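Local coordinates for protein Cd1 (PDB 7D39) that binds flavin mononucleotide and, as a flavone reductase of gut bacteria, probably reduces the ene bond of flavones and flavonols to start their breakdown, at residues N12-G17 and L178-E183; T87-K92 and D148-T153; M142-S147 and E172-A177. One frame throughout, in Å; residues are numbered along the deposited sequence.

Interaction 1: N12-G17 and L178-E183; sequences NGSNDG and LSILVE. With FMN (flavin mononucleotide), chain B.
Ser14 and Leu181 carry this contact, with Ile180 beside them. Leu181 reaches over the first turn of helix 14-28. Its CD1 rests 4.0 Å from Ser14 CA and also comes near Gly13 O, while CG faces Ser14 OG. Leu181 CD2 lies 4.3 Å from Gly17 CA. Gly17 has no side chain, and a CB there would run into this methyl. Ile180 CG2 stands 3.8 Å from Ser14 CB. Ser14 OG lies beside its own backbone N, anti to the carbonyl carbon (chi1 -63°), which sets it 2.9 Å from a water. The hydroxyl does not bond directly across. That water donates to Leu178 O and accepts from Leu181 N, so one molecule joins the helix start to the loop.

Segment 12-17 holds part of the phosphate-binding loop and the helix start of a flavodoxin-like fold. Gly13 is the N-cap, and the helix start points its N-H groups at the FMN phosphate. Ser14 N donates to FMN O3P at 2.7 Å and Asn15 N to FMN O1P at 2.9 Å. Asn15 points away from the loop. Its ND2 gives a nearly straight bond to FMN O1P (168°) and a weak one to FMN O5', while its OD1 is bonded to Ser86 OG. The helix dipole would probably add to the pull on the phosphate charge. Leu178 CD2 lies near the ribityl chain, 4.1 Å from FMN O3'.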
loop_
_atom_site.group_PDB
_atom_site.type_symbol
_atom_site.label_atom_id
_atom_site.label_comp_id
_atom_site.label_asym_id
_atom_site.label_seq_id
_atom_site.Cartn_x
_atom_site.Cartn_y
_atom_site.Cartn_z
ATOM N N ASN A 12 20.402 9.630 5.907
ATOM C CA ASN A 12 20.825 9.920 7.273
ATOM C C ASN A 12 19.827 10.799 8.018
ATOM O O ASN A 12 20.182 11.439 9.014
ATOM C CB ASN A 12 22.223 10.569 7.306
ATOM C CG ASN A 12 23.292 9.728 6.583
ATOM O OD1 ASN A 12 23.231 8.498 6.544
ATOM N ND2 ASN A 12 24.263 10.403 5.998
ATOM N N GLY A 13 18.575 10.844 7.569
ATOM C CA GLY A 13 17.550 11.617 8.235
ATOM C C GLY A 13 16.798 10.801 9.266
ATOM O O GLY A 13 17.200 9.708 9.662
ATOM N N SER A 14 15.657 11.350 9.687
ATOM C CA SER A 14 14.883 10.733 10.757
ATOM C C SER A 14 14.212 9.431 10.313
ATOM O O SER A 14 14.139 8.469 11.085
ATOM C CB SER A 14 13.860 11.737 11.277
ATOM O OG SER A 14 14.527 12.872 11.845
ATOM N N ASN A 15 13.707 9.371 9.083
ATOM C CA ASN A 15 13.117 8.116 8.624
ATOM C C ASN A 15 14.153 6.994 8.568
ATOM O O ASN A 15 13.846 5.850 8.919
ATOM C CB ASN A 15 12.438 8.307 7.266
ATOM C CG ASN A 15 11.102 9.032 7.387
ATOM O OD1 ASN A 15 10.053 8.398 7.571
ATOM N ND2 ASN A 15 11.142 10.373 7.333
ATOM N N ASP A 16 15.380 7.298 8.119
ATOM C CA ASP A 16 16.447 6.302 8.155
ATOM C C ASP A 16 16.647 5.788 9.571
ATOM O O ASP A 16 16.705 4.576 9.804
ATOM C CB ASP A 16 17.767 6.896 7.639
ATOM C CG ASP A 16 17.845 6.994 6.115
ATOM O OD1 ASP A 16 16.829 6.822 5.401
ATOM O OD2 ASP A 16 18.952 7.274 5.617
ATOM N N GLY A 17 16.771 6.710 10.530
ATOM C CA GLY A 17 17.025 6.323 11.917
ATOM C C GLY A 17 15.928 5.452 12.499
ATOM O O GLY A 17 16.198 4.391 13.062
ATOM N N LEU A 178 10.321 16.307 13.696
ATOM C CA LEU A 178 11.595 16.771 13.159
ATOM C C LEU A 178 12.738 16.427 14.101
ATOM O O LEU A 178 13.844 16.105 13.650
ATOM C CB LEU A 178 11.568 18.279 12.911
ATOM C CG LEU A 178 10.870 18.868 11.690
ATOM C CD1 LEU A 178 11.292 20.319 11.535
ATOM C CD2 LEU A 178 11.197 18.092 10.446
ATOM N N SER A 179 12.500 16.509 15.414
ATOM C CA SER A 179 13.520 16.193 16.409
ATOM C C SER A 179 13.334 14.806 17.014
ATOM O O SER A 179 13.791 14.559 18.134
ATOM C CB SER A 179 13.539 17.254 17.506
ATOM O OG SER A 179 14.074 18.475 17.015
ATOM N N ILE A 180 12.717 13.877 16.274
ATOM C CA ILE A 180 12.316 12.614 16.875
ATOM C C ILE A 180 13.502 11.774 17.315
ATOM O O ILE A 180 13.361 10.954 18.229
ATOM C CB ILE A 180 11.426 11.807 15.913
ATOM C CG1 ILE A 180 10.903 10.554 16.617
ATOM C CG2 ILE A 180 12.209 11.447 14.648
ATOM C CD1 ILE A 180 9.596 9.975 16.016
ATOM N N LEU A 181 14.671 11.942 16.698
ATOM C CA LEU A 181 15.790 11.084 17.082
ATOM C C LEU A 181 16.386 11.432 18.450
ATOM O O LEU A 181 17.223 10.670 18.951
ATOM C CB LEU A 181 16.868 11.115 16.002
ATOM C CG LEU A 181 16.417 10.515 14.659
ATOM C CD1 LEU A 181 17.559 10.407 13.700
ATOM C CD2 LEU A 181 15.756 9.155 14.848
ATOM N N VAL A 182 15.977 12.528 19.084
ATOM C CA VAL A 182 16.314 12.743 20.488
ATOM C C VAL A 182 15.108 12.549 21.395
ATOM O O VAL A 182 15.156 12.923 22.570
ATOM C CB VAL A 182 16.953 14.121 20.731
ATOM C CG1 VAL A 182 18.244 14.267 19.943
ATOM C CG2 VAL A 182 15.987 15.243 20.402
ATOM N N GLU A 183 14.027 11.971 20.882
ATOM C CA GLU A 183 12.839 11.683 21.678
ATOM C C GLU A 183 12.840 10.186 21.986
ATOM O O GLU A 183 12.389 9.379 21.172
ATOM C CB GLU A 183 11.577 12.123 20.937
ATOM C CG GLU A 183 11.449 13.637 20.810
ATOM C CD GLU A 183 10.346 14.069 19.848
ATOM O OE1 GLU A 183 9.946 13.268 18.983
ATOM O OE2 GLU A 183 9.882 15.219 19.951
HETATM N N1 FMN B . 5.211 17.262 7.594
HETATM C C2 FMN B . 4.006 17.092 8.119
HETATM O O2 FMN B . 4.076 16.780 9.311
HETATM N N3 FMN B . 2.867 17.268 7.396
HETATM C C4 FMN B . 2.970 17.596 6.088
HETATM O O4 FMN B . 2.044 17.786 5.320
HETATM C C4A FMN B . 4.302 17.793 5.498
HETATM N N5 FMN B . 4.483 18.123 4.242
HETATM C C5A FMN B . 5.679 18.267 3.675
HETATM C C6 FMN B . 5.840 18.607 2.343
HETATM C C7 FMN B . 7.100 18.755 1.777
HETATM C C7M FMN B . 7.258 19.139 0.329
HETATM C C8 FMN B . 8.300 18.572 2.629
HETATM C C8M FMN B . 9.671 18.752 2.037
HETATM C C9 FMN B . 8.128 18.243 3.963
HETATM C C9A FMN B . 6.871 18.076 4.507
HETATM N N10 FMN B . 6.708 17.766 5.862
HETATM C C10 FMN B . 5.434 17.594 6.349
HETATM C "C1'" FMN B . 7.900 17.542 6.672
HETATM C "C2'" FMN B . 8.475 16.139 6.430
HETATM O "O2'" FMN B . 7.596 15.104 6.826
HETATM C "C3'" FMN B . 9.874 16.001 7.101
HETATM O "O3'" FMN B . 10.796 16.894 6.541
HETATM C "C4'" FMN B . 10.404 14.546 7.072
HETATM O "O4'" FMN B . 9.727 13.708 7.991
HETATM C "C5'" FMN B . 11.906 14.527 7.302
HETATM O "O5'" FMN B . 12.434 13.245 7.309
HETATM P P FMN B . 13.826 12.753 6.985
HETATM O O1P FMN B . 13.816 11.366 6.986
HETATM O O2P FMN B . 14.125 13.232 5.699
HETATM O O3P FMN B . 14.574 13.261 8.090
HETATM O O HOH W 1 15.499 13.743 14.439
#

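Interaction 2: T87-K92 and D148-T153; sequences TPIFEK and DWVTRT. With FMN (flavin mononucleotide), chain B.
Ile89 makes the apolar part of this contact with Val150 and Thr153. Its CD1 meets Val150 CG1 at 3.6 Å, the two side chains crossing obliquely. Thr153 comes at about a right angle and brings CG2 to 3.8 Å from Ile89 CD1. The other branch, Ile89 CG2, anti to the backbone N, lies 3.5 Å from Trp149 O. An alanine in place of Ile89 would probably open a gap beside Val150 and Thr153 and let their methyls shift.

The polar part is mostly backbone to flavin. Both segments lie at the C-terminal ends of the neighbouring strands 82-88 and 138-144, where a flavodoxin-like fold binds FMN. Glu91 N donates to FMN N5 at 3.1 Å and Lys92 N to FMN O4 at 2.9 Å. From the other segment Trp149 O, at the centre of an inverse gamma turn, accepts from FMN N3 at 2.8 Å. FMN O2' donates a hydrogen bond to Ile89 O.

Two aromatic rings lie here. Phe90 lays one ring face on the benzene end of the flavin, with CE1 3.6 Å from FMN C8. Lys92 extends past Trp149, its CG against the backbone there. Its NZ is at most weakly attracted to the indole.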
loop_
_atom_site.group_PDB
_atom_site.type_symbol
_atom_site.label_atom_id
_atom_site.label_comp_id
_atom_site.label_asym_id
_atom_site.label_seq_id
_atom_site.Cartn_x
_atom_site.Cartn_y
_atom_site.Cartn_z
ATOM N N THR A 87 8.238 6.329 5.896
ATOM C CA THR A 87 8.053 7.349 4.877
ATOM C C THR A 87 7.860 8.715 5.511
ATOM O O THR A 87 7.166 8.844 6.522
ATOM C CB THR A 87 6.839 7.045 3.985
ATOM O OG1 THR A 87 6.713 8.068 2.985
ATOM C CG2 THR A 87 5.575 7.019 4.812
ATOM N N PRO A 88 8.490 9.746 4.959
ATOM C CA PRO A 88 8.107 11.119 5.307
ATOM C C PRO A 88 6.638 11.352 4.990
ATOM O O PRO A 88 6.037 10.662 4.170
ATOM C CB PRO A 88 8.995 11.986 4.409
ATOM C CG PRO A 88 10.010 11.077 3.830
ATOM C CD PRO A 88 9.506 9.686 3.898
ATOM N N ILE A 89 6.069 12.354 5.642
ATOM C CA ILE A 89 4.734 12.844 5.331
ATOM C C ILE A 89 4.885 14.101 4.476
ATOM O O ILE A 89 5.582 15.043 4.871
ATOM C CB ILE A 89 3.937 13.135 6.609
ATOM C CG1 ILE A 89 3.826 11.873 7.453
ATOM C CG2 ILE A 89 2.565 13.706 6.251
ATOM C CD1 ILE A 89 3.106 12.053 8.762
ATOM N N PHE A 90 4.261 14.104 3.293
ATOM C CA PHE A 90 4.195 15.261 2.402
ATOM C C PHE A 90 2.718 15.602 2.203
ATOM O O PHE A 90 1.938 14.734 1.807
ATOM C CB PHE A 90 4.831 14.972 1.025
ATOM C CG PHE A 90 6.346 14.880 1.000
ATOM C CD1 PHE A 90 7.126 15.081 2.136
ATOM C CD2 PHE A 90 6.993 14.590 -0.205
ATOM C CE1 PHE A 90 8.523 14.991 2.063
ATOM C CE2 PHE A 90 8.374 14.489 -0.282
ATOM C CZ PHE A 90 9.150 14.692 0.863
ATOM N N GLU A 91 2.326 16.845 2.488
ATOM C CA GLU A 91 0.930 17.289 2.355
ATOM C C GLU A 91 -0.064 16.286 2.957
ATOM O O GLU A 91 -1.048 15.887 2.328
ATOM C CB GLU A 91 0.585 17.571 0.888
ATOM C CG GLU A 91 1.513 18.616 0.270
ATOM C CD GLU A 91 2.668 17.983 -0.463
ATOM O OE1 GLU A 91 2.435 16.979 -1.161
ATOM O OE2 GLU A 91 3.813 18.472 -0.349
ATOM N N LYS A 92 0.220 15.854 4.189
ATOM C CA LYS A 92 -0.697 15.015 4.963
ATOM C C LYS A 92 -0.902 13.679 4.263
ATOM O O LYS A 92 -2.042 13.215 4.114
ATOM C CB LYS A 92 -2.133 15.483 4.775
ATOM C CG LYS A 92 -2.422 16.790 5.469
ATOM C CD LYS A 92 -3.750 17.337 5.015
ATOM C CE LYS A 92 -3.948 18.733 5.557
ATOM N NZ LYS A 92 -5.130 19.409 4.973
ATOM N N ASP A 148 1.441 18.439 12.588
ATOM C CA ASP A 148 0.270 17.595 12.785
ATOM C C ASP A 148 -0.584 17.476 11.522
ATOM O O ASP A 148 -1.726 17.017 11.586
ATOM C CB ASP A 148 -0.571 18.112 13.960
ATOM C CG ASP A 148 -1.155 19.493 13.712
ATOM O OD1 ASP A 148 -0.810 20.123 12.696
ATOM O OD2 ASP A 148 -1.955 19.960 14.552
ATOM N N TRP A 149 -0.052 17.874 10.375
ATOM C CA TRP A 149 -0.729 17.681 9.092
ATOM C C TRP A 149 -0.442 16.257 8.636
ATOM O O TRP A 149 0.464 16.003 7.839
ATOM C CB TRP A 149 -0.232 18.690 8.059
ATOM C CG TRP A 149 -0.582 20.126 8.288
ATOM C CD1 TRP A 149 -0.843 20.748 9.489
ATOM C CD2 TRP A 149 -0.727 21.132 7.282
ATOM N NE1 TRP A 149 -1.132 22.071 9.280
ATOM C CE2 TRP A 149 -1.079 22.328 7.934
ATOM C CE3 TRP A 149 -0.618 21.129 5.888
ATOM C CZ2 TRP A 149 -1.292 23.520 7.236
ATOM C CZ3 TRP A 149 -0.831 22.314 5.202
ATOM C CH2 TRP A 149 -1.166 23.486 5.876
ATOM N N VAL A 150 -1.229 15.314 9.152
ATOM C CA VAL A 150 -0.875 13.899 9.049
ATOM C C VAL A 150 -2.082 12.980 8.822
ATOM O O VAL A 150 -2.028 11.785 9.125
ATOM C CB VAL A 150 -0.110 13.477 10.314
ATOM C CG1 VAL A 150 1.105 14.401 10.547
ATOM C CG2 VAL A 150 -1.036 13.525 11.506
ATOM N N THR A 151 -3.164 13.506 8.264
ATOM C CA THR A 151 -4.446 12.805 8.301
ATOM C C THR A 151 -4.664 11.826 7.151
ATOM O O THR A 151 -5.712 11.171 7.113
ATOM C CB THR A 151 -5.599 13.808 8.310
ATOM O OG1 THR A 151 -5.412 14.755 7.246
ATOM C CG2 THR A 151 -5.641 14.542 9.617
ATOM N N ARG A 152 -3.729 11.701 6.211
ATOM C CA ARG A 152 -3.929 10.818 5.074
ATOM C C ARG A 152 -2.840 9.770 4.904
ATOM O O ARG A 152 -2.976 8.893 4.038
ATOM C CB ARG A 152 -4.048 11.647 3.793
ATOM C CG ARG A 152 -5.075 12.758 3.883
ATOM C CD ARG A 152 -5.246 13.472 2.555
ATOM N NE ARG A 152 -6.058 12.687 1.634
ATOM C CZ ARG A 152 -6.000 12.768 0.307
ATOM N NH1 ARG A 152 -5.152 13.601 -0.276
ATOM N NH2 ARG A 152 -6.803 12.009 -0.436
ATOM N N THR A 153 -1.772 9.820 5.705
ATOM C CA THR A 153 -0.602 9.013 5.385
ATOM C C THR A 153 -0.827 7.545 5.718
ATOM O O THR A 153 -0.365 6.667 4.987
ATOM C CB THR A 153 0.641 9.576 6.099
ATOM O OG1 THR A 153 1.809 8.880 5.653
ATOM C CG2 THR A 153 0.510 9.470 7.633
HETATM N N1 FMN B . 5.211 17.262 7.594
HETATM C C2 FMN B . 4.006 17.092 8.119
HETATM O O2 FMN B . 4.076 16.780 9.311
HETATM N N3 FMN B . 2.867 17.268 7.396
HETATM C C4 FMN B . 2.970 17.596 6.088
HETATM O O4 FMN B . 2.044 17.786 5.320
HETATM C C4A FMN B . 4.302 17.793 5.498
HETATM N N5 FMN B . 4.483 18.123 4.242
HETATM C C5A FMN B . 5.679 18.267 3.675
HETATM C C6 FMN B . 5.840 18.607 2.343
HETATM C C7 FMN B . 7.100 18.755 1.777
HETATM C C7M FMN B . 7.258 19.139 0.329
HETATM C C8 FMN B . 8.300 18.572 2.629
HETATM C C8M FMN B . 9.671 18.752 2.037
HETATM C C9 FMN B . 8.128 18.243 3.963
HETATM C C9A FMN B . 6.871 18.076 4.507
HETATM N N10 FMN B . 6.708 17.766 5.862
HETATM C C10 FMN B . 5.434 17.594 6.349
HETATM C "C1'" FMN B . 7.900 17.542 6.672
HETATM C "C2'" FMN B . 8.475 16.139 6.430
HETATM O "O2'" FMN B . 7.596 15.104 6.826
HETATM C "C3'" FMN B . 9.874 16.001 7.101
HETATM O "O3'" FMN B . 10.796 16.894 6.541
HETATM C "C4'" FMN B . 10.404 14.546 7.072
HETATM O "O4'" FMN B . 9.727 13.708 7.991
HETATM C "C5'" FMN B . 11.906 14.527 7.302
HETATM O "O5'" FMN B . 12.434 13.245 7.309
HETATM P P FMN B . 13.826 12.753 6.985
HETATM O O1P FMN B . 13.816 11.366 6.986
HETATM O O2P FMN B . 14.125 13.232 5.699
HETATM O O3P FMN B . 14.574 13.261 8.090
HETATM O O HOH W 2 -2.057 14.057 0.278
#

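Interaction 3: M142-S147 and E172-A177. With FMN (flavin mononucleotide), chain B.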
loop_
_atom_site.group_PDB
_atom_site.type_symbol
_atom_site.label_atom_id
_atom_site.label_comp_id
_atom_site.label_asym_id
_atom_site.label_seq_id
_atom_site.Cartn_x
_atom_site.Cartn_y
_atom_site.Cartn_z
HETATM N N MSE A 142 5.708 3.236 9.103
HETATM C CA MSE A 142 5.829 4.365 10.005
HETATM C C MSE A 142 5.800 5.598 9.127
HETATM O O MSE A 142 6.514 5.652 8.140
HETATM C CB MSE A 142 7.117 4.288 10.814
HETATM C CG MSE A 142 7.269 3.011 11.622
HETATM SE SE MSE A 142 8.903 3.033 12.739
HETATM C CE MSE A 142 10.202 2.621 11.341
ATOM N N SER A 143 4.948 6.563 9.455
ATOM C CA SER A 143 4.899 7.837 8.756
ATOM C C SER A 143 5.400 8.906 9.708
ATOM O O SER A 143 4.899 9.016 10.830
ATOM C CB SER A 143 3.479 8.168 8.288
ATOM O OG SER A 143 2.972 7.160 7.441
ATOM N N VAL A 144 6.398 9.669 9.272
ATOM C CA VAL A 144 7.087 10.643 10.115
ATOM C C VAL A 144 6.932 12.018 9.489
ATOM O O VAL A 144 7.386 12.246 8.363
ATOM C CB VAL A 144 8.574 10.299 10.291
ATOM C CG1 VAL A 144 9.216 11.255 11.285
ATOM C CG2 VAL A 144 8.741 8.835 10.730
ATOM N N GLY A 145 6.318 12.947 10.227
ATOM C CA GLY A 145 6.045 14.274 9.723
ATOM C C GLY A 145 6.685 15.351 10.583
ATOM O O GLY A 145 7.105 15.110 11.716
ATOM N N GLY A 146 6.741 16.557 10.028
ATOM C CA GLY A 146 7.201 17.700 10.795
ATOM C C GLY A 146 6.148 18.336 11.684
ATOM O O GLY A 146 6.483 18.971 12.685
ATOM N N SER A 147 4.868 18.173 11.342
ATOM C CA SER A 147 3.790 18.869 12.052
ATOM C C SER A 147 2.662 17.921 12.438
ATOM O O SER A 147 2.893 16.726 12.613
ATOM C CB SER A 147 3.222 20.001 11.196
ATOM O OG SER A 147 2.452 19.481 10.122
ATOM N N GLU A 172 1.943 3.227 11.916
ATOM C CA GLU A 172 2.093 4.235 12.959
ATOM C C GLU A 172 2.419 5.598 12.353
ATOM O O GLU A 172 3.165 5.690 11.376
ATOM C CB GLU A 172 3.191 3.814 13.947
ATOM C CG GLU A 172 3.325 4.675 15.195
ATOM C CD GLU A 172 2.177 4.489 16.143
ATOM O OE1 GLU A 172 1.064 4.996 15.858
ATOM O OE2 GLU A 172 2.387 3.820 17.171
ATOM N N VAL A 173 1.863 6.654 12.950
ATOM C CA VAL A 173 2.079 8.030 12.519
ATOM C C VAL A 173 2.835 8.771 13.609
ATOM O O VAL A 173 2.468 8.682 14.787
ATOM C CB VAL A 173 0.754 8.755 12.219
ATOM C CG1 VAL A 173 1.019 10.240 12.013
ATOM C CG2 VAL A 173 0.134 8.189 10.996
ATOM N N PHE A 174 3.861 9.537 13.217
ATOM C CA PHE A 174 4.659 10.331 14.160
ATOM C C PHE A 174 4.583 11.808 13.798
ATOM O O PHE A 174 5.386 12.301 12.993
ATOM C CB PHE A 174 6.112 9.863 14.190
ATOM C CG PHE A 174 6.286 8.441 14.657
ATOM C CD1 PHE A 174 6.423 8.156 16.005
ATOM C CD2 PHE A 174 6.309 7.395 13.746
ATOM C CE1 PHE A 174 6.588 6.852 16.437
ATOM C CE2 PHE A 174 6.474 6.093 14.170
ATOM C CZ PHE A 174 6.619 5.820 15.517
ATOM N N PRO A 175 3.653 12.561 14.377
ATOM C CA PRO A 175 3.606 14.002 14.126
ATOM C C PRO A 175 4.652 14.737 14.951
ATOM O O PRO A 175 5.233 14.197 15.896
ATOM C CB PRO A 175 2.186 14.389 14.547
ATOM C CG PRO A 175 1.894 13.430 15.679
ATOM C CD PRO A 175 2.587 12.123 15.297
ATOM N N TRP A 176 4.916 15.981 14.541
ATOM C CA TRP A 176 5.872 16.865 15.221
ATOM C C TRP A 176 7.207 16.171 15.436
ATOM O O TRP A 176 7.774 16.203 16.533
ATOM C CB TRP A 176 5.317 17.362 16.564
ATOM C CG TRP A 176 4.000 18.057 16.445
ATOM C CD1 TRP A 176 2.786 17.602 16.876
ATOM C CD2 TRP A 176 3.759 19.338 15.852
ATOM N NE1 TRP A 176 1.797 18.518 16.577
ATOM C CE2 TRP A 176 2.367 19.593 15.951
ATOM C CE3 TRP A 176 4.581 20.298 15.249
ATOM C CZ2 TRP A 176 1.783 20.760 15.472
ATOM C CZ3 TRP A 176 3.994 21.457 14.763
ATOM C CH2 TRP A 176 2.607 21.678 14.883
ATOM N N ALA A 177 7.715 15.533 14.378
ATOM C CA ALA A 177 8.790 14.556 14.510
ATOM C C ALA A 177 10.112 15.002 13.882
ATOM O O ALA A 177 10.958 14.157 13.581
ATOM C CB ALA A 177 8.342 13.221 13.914
HETATM N N1 FMN B . 5.211 17.262 7.594
HETATM C C2 FMN B . 4.006 17.092 8.119
HETATM O O2 FMN B . 4.076 16.780 9.311
HETATM N N3 FMN B . 2.867 17.268 7.396
HETATM C C4 FMN B . 2.970 17.596 6.088
HETATM O O4 FMN B . 2.044 17.786 5.320
HETATM C C4A FMN B . 4.302 17.793 5.498
HETATM N N5 FMN B . 4.483 18.123 4.242
HETATM C C5A FMN B . 5.679 18.267 3.675
HETATM C C6 FMN B . 5.840 18.607 2.343
HETATM C C7 FMN B . 7.100 18.755 1.777
HETATM C C7M FMN B . 7.258 19.139 0.329
HETATM C C8 FMN B . 8.300 18.572 2.629
HETATM C C8M FMN B . 9.671 18.752 2.037
HETATM C C9 FMN B . 8.128 18.243 3.963
HETATM C C9A FMN B . 6.871 18.076 4.507
HETATM N N10 FMN B . 6.708 17.766 5.862
HETATM C C10 FMN B . 5.434 17.594 6.349
HETATM C "C1'" FMN B . 7.900 17.542 6.672
HETATM C "C2'" FMN B . 8.475 16.139 6.430
HETATM O "O2'" FMN B . 7.596 15.104 6.826
HETATM C "C3'" FMN B . 9.874 16.001 7.101
HETATM O "O3'" FMN B . 10.796 16.894 6.541
HETATM C "C4'" FMN B . 10.404 14.546 7.072
HETATM O "O4'" FMN B . 9.727 13.708 7.991
HETATM C "C5'" FMN B . 11.906 14.527 7.302
HETATM O "O5'" FMN B . 12.434 13.245 7.309
HETATM P P FMN B . 13.826 12.753 6.985
HETATM O O1P FMN B . 13.816 11.366 6.986
HETATM O O2P FMN B . 14.125 13.232 5.699
HETATM O O3P FMN B . 14.574 13.261 8.090
HETATM O O HOH W 3 2.446 4.832 8.770
#
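Phe174 packs against Met142 and Val144, side chains of the neighbouring parallel strand. Strands 138-144 and 167-174 belong to a beta-alpha-beta unit of the flavodoxin-like fold, with helix 153-162 as the crossover. Residues 142-144 and 172-174 run at 15° to each other. Phe174 CB lies near Ser143 O. CG stands beside the backbone N (chi1 -62°). From there the ring edge meets Ser143 O and Met142 CB. Phe174 CD2 is 3.6 Å from Ser143 O and also comes near Val144 CG2. CE2, further out, meets Met142 CB at 3.9 Å. The selenium of Met142, a selenomethionine, lies obliquely to the ring in a Met-aromatic contact.

Backbone bonds tie the strands together. Ser143 N donates to Glu172 O, Phe174 N to Ser143 O, and Gly145 N to Phe174 O. Past the strand ends, Ala177 N donates to Gly145 O and Trp176 N to Ser147 O. Val144 CG1 and Ala177 CB are tight at 3.4 Å.

Residues 145-147 meet the pyrimidine edge of the flavin. Gly146 N donates to FMN N1 at 3.0 Å, and Ser147 N to FMN O2 at 2.6 Å. A CB on Gly145 would strike FMN O2. Val144 O accepts from FMN O4'. On the other segment, Trp176 lays one indole face on the Ser147 backbone, with Ser147 CA 3.8 Å from the centroid of the six-membered ring.

In the fold
All three contacts surround one FMN but at different places. Interaction 1 is a surface contact at the phosphate end, with a few apolar touches and a bridging water. Interactions 2 and 3 are partly buried, their centres about 7 Å apart. Interaction 2 joins the end of strand 82-88 to the loop after strand 138-144. Interaction 3 pairs strand 138-144 with 167-174, mainly by backbone bonds, three of them between strands. Interaction 2 has no clear direct hydrogen bond across and relies on apolar packing, with both segments bonded to the flavin. Thr153 OG1 and Ser143 OG, 2.7 Å apart, link these two. Asn15 joins interaction 1 to the others, its OD1 lying against Val144 and Pro88.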